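Local coordinates for heme-binding protein A / AI-2 binding protein A (Helicobacter pylori SS1, PDB 6OFQ), which binds peptides in the periplasm, here the peptide STSA, and probably hands them on to an ABC transporter for import, at residues E124-K129 and D182-L187; E145-S150 and L176-M181; I469-V474 and E481-K486. All blocks are in the same frame, centred on the assembly; numbering follows the deposited sequence. Where two conformers were deposited one is given.

Interaction 1: residues E124-K129 and D182-L187; sequences ERQMDK and DFLSIL
Arg125 and Gln126, in the last turn of helix 116-127, reach the loop that links helix 175-178 to helix 189-197, a buried junction within the type II periplasmic-binding-protein fold. The Arg125 side chain can be followed outward. CB points to the loop, and CG lies between the backbone N and the carbonyl carbon (chi1 72°). From CG the chain runs extended through CD to NE, which turns back to bond Ser122 O in its own helix. The guanidinium then divides its work: NH1 forms a salt bridge with Asp45, while NH2 gives a hydrogen to a water at 2.9 Å. Leu187 lies across this group, its CD2 over one face and 3.7 Å from NH2. The water sits in the guanidinium plane at its edge and donates to two loop carbonyls, Phe183 O at 2.9 Å and Ser185 O at 2.8 Å, so the arginine holds the loop backbone indirectly. Gln126 makes the direct bond, from NE2 to Phe183 O, 3.1 Å long with an N-H...O angle of 160°. The acceptor lies close to the glutamine amide plane, whereas the donor is tilted from the carbonyl plane. Phe183 O therefore has two donors, one protein N-H and one water, and NE2 has a second acceptor in Ser122 O. The other end of the amide, OE1, comes up to the edge of the Phe183 ring, 3.8 Å from CD2, with the two planes 80° apart. That ring is covered on one face by Leu184 CG and meets Tyr143 with nearly parallel planes. Within the loop Asp182 O accepts twice, once from the backbone N of Ser185. The second bond comes from Ser185 OG, which lies in the carbonyl plane 2.7 Å from Asp182 O.

Interaction 2: residues E145-S150 and L176-M181; sequences EGMGMS and LANLGM
A Schellman motif at Gly148 ends helix 142-147, and the same glycine is the N-cap of helix 149-152; on its two sides Met147 and Met149 reach toward Asn178 of helix 175-178. The assignment rests on the positive phi of Gly148 (70°) and two bonds back into the last turn, one of them from Gly148 N to Glu145 O. The partner segment also turns, through a type I beta turn from Asn178 to Met181, and the side chains of both its end residues point toward 145-150. The backbones stay well apart: the nearest CA atoms, of Met149 and Asn178, are separated by 9.8 Å, so the space between them is bridged by side chains. Met147 runs straight out to SD and then bends (chi3 58°), laying its methyl on the Asn178 amide. CE is 3.5 Å from ND2 and 3.6 Å from both CG and OD1 of Asn178; this near equality places the methyl over the flat group and not at its rim. The two side chains come from opposite directions. Met149 contributes more loosely, with SD 4.4 Å from Asn178 ND2. On the other flank Met181, likewise bent at its last torsion, crosses Met147 at a slant and brings CE within 4.1 Å of Met147 SD. All four residues are buried. Phe183 also touches Met147, Tyr143 touches Met181, and Ile432, from a distant part of the sequence, packs on Asn178, which places the contact where separate regions of this binding protein's fold meet. The turn that carries Asn178 and Met181 is closed by the bond from Met181 N to Asn178 O, 2.9 Å long.

Interaction 3: residues I469-V474 and E481-K486; sequences IKAKRV and EALYLK
Arg480 bonds both sides of the contact, Tyr484 OH through NH2 and Ala471 O through NE. This probably helps to hold the hydroxyl end of the Tyr484 ring beside Ala471, whose CB sits over one ring face. The evidence for a CH-pi contact is the 3.7 Å from Ala471 CB to the ring centroid, 27° off the normal; the methyl is offset toward the rim and comes within 3.4 Å of Tyr484 CZ. The two residues belong to an antiparallel helical hairpin formed by helices 462-473 and 477-494, whose local axes approach to 8.9 Å at 168°. The same Ala471 CB also meets Leu483 CB at 4.1 Å. Leu483 fills the neighbouring position with both branches. Its CD1 rests against the backbone of the facing helix, 3.7 Å from Ala471 N, and touches Val474 CG2 more loosely. CD2 touches CB and CD of Lys470, whose chain crosses the leucine at about a right angle while its end leads away. Leu467, one turn earlier than Ala471, also touches Leu483.

Overall arrangement
Followed from the N terminus, the chain first passes 124-129, which opens interaction 1, and then 145-150, which opens interaction 2. After two strands it returns through 176-181, closing interaction 2, and runs directly into 182-187, closing interaction 1; the smaller loop is thus nested inside the larger. Their centres are 10 Å apart and they touch, Phe183 CE1 lying 3.7 Å from Met147 SD, so the two contacts share an interface between helix 116-127, the helices around Gly148 and the loop after helix 175-178. Interaction 3 follows in series, closing a short hairpin late in the chain. It does not touch interaction 2, their nearest atoms being about 5 Å apart.

Interaction 1: residues E124-K129 and D182-L187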
# COMPACT_ATOMS: atom_id res chain seq x y z
N GLU A 124 5.23 -17.60 10.93
CA GLU A 124 5.23 -17.85 12.35
C GLU A 124 5.88 -16.75 13.18
O GLU A 124 5.44 -16.47 14.29
CB GLU A 124 5.80 -19.18 12.79
CG GLU A 124 5.02 -20.39 12.32
CD GLU A 124 5.70 -21.69 12.77
OE1 GLU A 124 6.93 -21.75 12.95
OE2 GLU A 124 4.92 -22.66 12.79
N ARG A 125 6.83 -16.05 12.59
CA ARG A 125 7.44 -14.96 13.29
C ARG A 125 6.44 -13.86 13.61
O ARG A 125 6.63 -13.09 14.57
CB ARG A 125 8.61 -14.44 12.47
CG ARG A 125 8.21 -13.66 11.21
CD ARG A 125 9.38 -13.47 10.27
NE ARG A 125 9.00 -12.72 9.07
CZ ARG A 125 9.45 -11.54 8.69
NH1 ARG A 125 10.37 -10.89 9.39
NH2 ARG A 125 9.03 -11.01 7.54
N GLN A 126 5.42 -13.70 12.78
CA GLN A 126 4.38 -12.70 12.98
C GLN A 126 3.28 -13.23 13.86
O GLN A 126 2.69 -12.46 14.62
CB GLN A 126 3.84 -12.25 11.61
CG GLN A 126 4.94 -11.94 10.61
CD GLN A 126 4.48 -11.28 9.31
OE1 GLN A 126 3.77 -10.26 9.39
NE2 GLN A 126 4.84 -11.84 8.14
N MET A 127 2.98 -14.51 13.74
CA MET A 127 1.87 -15.15 14.46
C MET A 127 2.18 -15.36 15.95
O MET A 127 1.26 -15.25 16.77
CB MET A 127 1.58 -16.50 13.82
CG MET A 127 0.26 -17.08 14.30
SD MET A 127 -0.32 -18.29 13.14
CE MET A 127 0.93 -19.51 13.13
N ASP A 128 3.42 -15.73 16.25
CA ASP A 128 3.83 -16.14 17.61
C ASP A 128 4.86 -15.12 18.10
O ASP A 128 5.98 -15.09 17.60
CB ASP A 128 4.45 -17.55 17.48
CG ASP A 128 4.91 -18.14 18.81
OD1 ASP A 128 5.00 -17.39 19.79
OD2 ASP A 128 5.20 -19.35 18.80
N LYS A 129 4.51 -14.41 19.16
CA LYS A 129 5.41 -13.40 19.73
C LYS A 129 6.74 -13.98 20.21
O LYS A 129 7.77 -13.31 20.15
CB LYS A 129 4.69 -12.56 20.79
CG LYS A 129 3.33 -12.03 20.36
CD LYS A 129 3.34 -10.74 19.54
CE LYS A 129 3.55 -9.56 20.48
NZ LYS A 129 4.62 -8.57 20.13
N ASP A 182 2.59 -8.12 0.13
CA ASP A 182 4.00 -7.95 0.42
C ASP A 182 4.39 -8.40 1.86
O ASP A 182 5.49 -8.93 2.02
CB ASP A 182 4.33 -6.48 0.22
CG ASP A 182 4.12 -6.02 -1.20
OD1 ASP A 182 2.95 -5.79 -1.53
OD2 ASP A 182 5.09 -5.95 -1.98
N PHE A 183 3.51 -8.20 2.83
CA PHE A 183 3.87 -8.56 4.20
C PHE A 183 4.07 -10.04 4.40
O PHE A 183 4.64 -10.44 5.42
CB PHE A 183 2.92 -7.91 5.22
CG PHE A 183 1.60 -8.65 5.39
CD1 PHE A 183 0.54 -8.59 4.50
CD2 PHE A 183 1.41 -9.45 6.52
CE1 PHE A 183 -0.68 -9.19 4.72
CE2 PHE A 183 0.19 -10.04 6.75
CZ PHE A 183 -0.85 -9.99 5.84
N LEU A 184 3.53 -10.84 3.47
CA LEU A 184 3.66 -12.28 3.53
C LEU A 184 4.71 -12.80 2.58
O LEU A 184 4.71 -13.98 2.18
CB LEU A 184 2.30 -12.94 3.32
CG LEU A 184 1.31 -12.59 4.41
CD1 LEU A 184 -0.06 -13.18 4.06
CD2 LEU A 184 1.77 -13.01 5.82
N SER A 185 5.66 -11.95 2.21
CA SER A 185 6.85 -12.37 1.52
C SER A 185 7.67 -13.45 2.23
O SER A 185 7.67 -13.51 3.47
CB SER A 185 7.73 -11.13 1.37
OG SER A 185 7.25 -10.17 0.47
N ILE A 186 8.29 -14.29 1.42
CA ILE A 186 9.09 -15.40 1.97
C ILE A 186 10.56 -14.99 2.15
O ILE A 186 11.24 -14.78 1.14
CB ILE A 186 8.94 -16.65 1.12
CG1 ILE A 186 7.46 -17.06 0.92
CG2 ILE A 186 9.69 -17.81 1.77
CD1 ILE A 186 6.61 -17.09 2.17
N LEU A 187 10.93 -14.88 3.42
CA LEU A 187 12.35 -14.63 3.75
C LEU A 187 13.02 -15.96 4.02
O LEU A 187 12.36 -17.00 4.10
CB LEU A 187 12.41 -13.78 5.01
CG LEU A 187 12.20 -12.28 4.83
CD1 LEU A 187 10.84 -11.91 4.26
CD2 LEU A 187 12.46 -11.55 6.14
O HOH W 1 7.02 -12.01 5.71

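Interaction 2: residues E145-S150 and L176-M181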
# COMPACT_ATOMS: atom_id res chain seq x y z
N GLU A 145 -0.82 -7.60 12.36
CA GLU A 145 -1.60 -7.15 13.50
C GLU A 145 -2.89 -6.48 13.14
O GLU A 145 -3.99 -6.83 13.59
CB GLU A 145 -0.77 -6.29 14.46
CG GLU A 145 0.35 -7.05 15.14
CD GLU A 145 -0.19 -8.25 15.92
OE1 GLU A 145 -1.10 -8.09 16.75
OE2 GLU A 145 0.22 -9.38 15.58
N GLY A 146 -2.79 -5.54 12.20
CA GLY A 146 -3.94 -4.81 11.73
C GLY A 146 -5.08 -5.61 11.17
O GLY A 146 -6.28 -5.32 11.33
N MET A 147 -4.66 -6.55 10.33
CA MET A 147 -5.61 -7.45 9.69
C MET A 147 -6.20 -8.55 10.61
O MET A 147 -7.09 -9.31 10.23
CB MET A 147 -4.98 -8.09 8.43
CG MET A 147 -4.74 -7.08 7.31
SD MET A 147 -3.85 -7.75 5.90
CE MET A 147 -4.88 -9.10 5.34
N GLY A 148 -5.57 -8.77 11.75
CA GLY A 148 -5.97 -9.84 12.66
C GLY A 148 -5.65 -11.21 12.11
O GLY A 148 -6.40 -12.17 12.29
N MET A 149 -4.52 -11.33 11.44
CA MET A 149 -4.13 -12.63 10.88
C MET A 149 -4.00 -13.75 11.94
O MET A 149 -4.26 -14.93 11.61
CB MET A 149 -2.82 -12.47 10.13
CG MET A 149 -2.94 -11.71 8.81
SD MET A 149 -3.83 -12.55 7.51
CE MET A 149 -2.59 -13.76 7.11
N SER A 150 -3.64 -13.38 13.16
CA SER A 150 -3.58 -14.42 14.20
C SER A 150 -4.95 -14.91 14.62
O SER A 150 -4.96 -16.00 15.21
CB SER A 150 -2.87 -13.87 15.44
OG SER A 150 -1.49 -13.65 15.17
N LEU A 176 -6.82 -16.18 0.08
CA LEU A 176 -5.93 -16.52 -1.00
C LEU A 176 -5.25 -15.28 -1.54
O LEU A 176 -4.02 -15.29 -1.71
CB LEU A 176 -6.65 -17.28 -2.11
CG LEU A 176 -5.76 -17.81 -3.22
CD1 LEU A 176 -4.81 -18.88 -2.79
CD2 LEU A 176 -6.64 -18.27 -4.37
N ALA A 177 -6.00 -14.20 -1.78
CA ALA A 177 -5.41 -12.97 -2.30
C ALA A 177 -4.46 -12.32 -1.28
O ALA A 177 -3.37 -11.82 -1.63
CB ALA A 177 -6.52 -11.98 -2.61
N ASN A 178 -4.76 -12.48 -0.00
CA ASN A 178 -3.92 -11.98 1.07
C ASN A 178 -2.49 -12.55 0.96
O ASN A 178 -1.45 -11.91 1.26
CB ASN A 178 -4.42 -12.25 2.47
CG ASN A 178 -5.65 -11.48 2.82
OD1 ASN A 178 -6.01 -10.48 2.20
ND2 ASN A 178 -6.27 -11.99 3.87
N LEU A 179 -2.43 -13.83 0.61
CA LEU A 179 -1.16 -14.55 0.52
C LEU A 179 -0.30 -14.00 -0.58
O LEU A 179 0.88 -14.37 -0.66
CB LEU A 179 -1.36 -16.07 0.30
CG LEU A 179 -2.16 -16.71 1.42
CD1 LEU A 179 -2.30 -18.20 1.04
CD2 LEU A 179 -1.47 -16.54 2.72
N GLY A 180 -0.78 -13.14 -1.48
CA GLY A 180 -0.01 -12.41 -2.48
C GLY A 180 0.49 -11.09 -1.98
O GLY A 180 1.21 -10.44 -2.75
N MET A 181 0.16 -10.68 -0.77
CA MET A 181 0.54 -9.34 -0.27
C MET A 181 2.00 -9.32 0.21
O MET A 181 2.47 -10.30 0.78
CB MET A 181 -0.42 -8.88 0.80
CG MET A 181 -1.80 -8.64 0.25
SD MET A 181 -3.06 -8.23 1.46
CE MET A 181 -2.33 -6.77 2.22

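Interaction 3: residues I469-V474 and E481-K486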
# COMPACT_ATOMS: atom_id res chain seq x y z
N ILE A 469 -17.10 -8.46 8.86
CA ILE A 469 -16.84 -9.82 9.30
C ILE A 469 -17.75 -10.81 8.59
O ILE A 469 -17.29 -11.83 8.08
CB ILE A 469 -16.87 -9.91 10.82
CG1 ILE A 469 -15.72 -9.11 11.49
CG2 ILE A 469 -16.83 -11.40 11.23
CD1 ILE A 469 -15.95 -8.83 12.95
N LYS A 470 -19.05 -10.51 8.52
CA LYS A 470 -19.93 -11.34 7.72
C LYS A 470 -19.49 -11.50 6.30
O LYS A 470 -19.57 -12.58 5.71
CB LYS A 470 -21.34 -10.79 7.71
CG LYS A 470 -22.03 -10.96 9.03
CD LYS A 470 -23.48 -10.49 8.90
CE LYS A 470 -24.17 -10.38 10.24
NZ LYS A 470 -24.64 -11.74 10.59
N ALA A 471 -19.03 -10.41 5.70
CA ALA A 471 -18.59 -10.44 4.32
C ALA A 471 -17.30 -11.22 4.08
O ALA A 471 -17.09 -11.69 2.96
CB ALA A 471 -18.40 -9.06 3.74
N LYS A 472 -16.55 -11.53 5.12
CA LYS A 472 -15.45 -12.46 4.96
C LYS A 472 -15.90 -13.91 4.93
O LYS A 472 -15.23 -14.80 4.37
CB LYS A 472 -14.54 -12.34 6.18
CG LYS A 472 -13.83 -11.03 6.31
CD LYS A 472 -13.17 -10.96 7.66
CE LYS A 472 -12.27 -9.74 7.88
NZ LYS A 472 -11.04 -9.78 7.01
N ARG A 473 -17.05 -14.19 5.55
CA ARG A 473 -17.42 -15.58 5.87
C ARG A 473 -18.25 -16.25 4.81
O ARG A 473 -18.52 -17.45 4.88
CB ARG A 473 -18.18 -15.65 7.21
CG ARG A 473 -17.39 -15.21 8.41
CD ARG A 473 -16.41 -16.17 9.01
NE ARG A 473 -15.66 -15.47 10.06
CZ ARG A 473 -14.53 -14.78 9.85
NH1 ARG A 473 -13.84 -14.76 8.69
NH2 ARG A 473 -14.02 -14.12 10.88
N VAL A 474 -18.64 -15.51 3.79
CA VAL A 474 -19.23 -16.07 2.58
C VAL A 474 -18.37 -15.72 1.38
O VAL A 474 -17.71 -14.67 1.37
CB VAL A 474 -20.66 -15.55 2.33
CG1 VAL A 474 -21.56 -16.13 3.42
CG2 VAL A 474 -20.77 -14.04 2.34
N GLU A 481 -21.12 -8.49 -1.82
CA GLU A 481 -21.45 -7.15 -2.31
C GLU A 481 -22.62 -6.58 -1.50
O GLU A 481 -22.59 -5.41 -1.08
CB GLU A 481 -21.83 -7.20 -3.79
CG GLU A 481 -22.10 -5.84 -4.44
CD GLU A 481 -21.96 -5.97 -5.97
OE1 GLU A 481 -22.65 -6.87 -6.49
OE2 GLU A 481 -21.03 -5.37 -6.58
N ALA A 482 -23.66 -7.38 -1.25
CA ALA A 482 -24.78 -6.84 -0.49
C ALA A 482 -24.41 -6.34 0.87
O ALA A 482 -24.80 -5.27 1.33
CB ALA A 482 -25.92 -7.86 -0.43
N LEU A 483 -23.51 -7.07 1.52
CA LEU A 483 -23.00 -6.66 2.84
C LEU A 483 -22.10 -5.42 2.74
O LEU A 483 -22.20 -4.51 3.58
CB LEU A 483 -22.26 -7.84 3.50
CG LEU A 483 -23.14 -9.05 3.85
CD1 LEU A 483 -22.31 -10.34 3.96
CD2 LEU A 483 -23.81 -8.77 5.18
N TYR A 484 -21.25 -5.39 1.72
CA TYR A 484 -20.39 -4.23 1.60
C TYR A 484 -21.14 -2.95 1.20
O TYR A 484 -20.80 -1.85 1.69
CB TYR A 484 -19.26 -4.46 0.59
CG TYR A 484 -18.21 -5.42 1.07
CD1 TYR A 484 -17.68 -5.27 2.34
CD2 TYR A 484 -17.74 -6.42 0.26
CE1 TYR A 484 -16.67 -6.14 2.79
CE2 TYR A 484 -16.79 -7.30 0.73
CZ TYR A 484 -16.20 -7.15 1.98
OH TYR A 484 -15.25 -8.07 2.40
N LEU A 485 -22.25 -3.09 0.48
CA LEU A 485 -23.09 -1.94 0.17
C LEU A 485 -23.60 -1.32 1.46
O LEU A 485 -23.61 -0.08 1.63
CB LEU A 485 -24.20 -2.31 -0.81
CG LEU A 485 -23.82 -2.64 -2.23
CD1 LEU A 485 -24.96 -3.22 -3.06
CD2 LEU A 485 -23.24 -1.48 -2.97
N LYS A 486 -24.09 -2.17 2.36
CA LYS A 486 -24.63 -1.69 3.62
C LYS A 486 -23.50 -1.09 4.45
O LYS A 486 -23.70 -0.05 5.10
CB LYS A 486 -25.36 -2.80 4.41
CG LYS A 486 -26.59 -3.38 3.75
CD LYS A 486 -27.19 -4.56 4.51
CE LYS A 486 -28.30 -5.12 3.62
NZ LYS A 486 -28.56 -6.53 4.04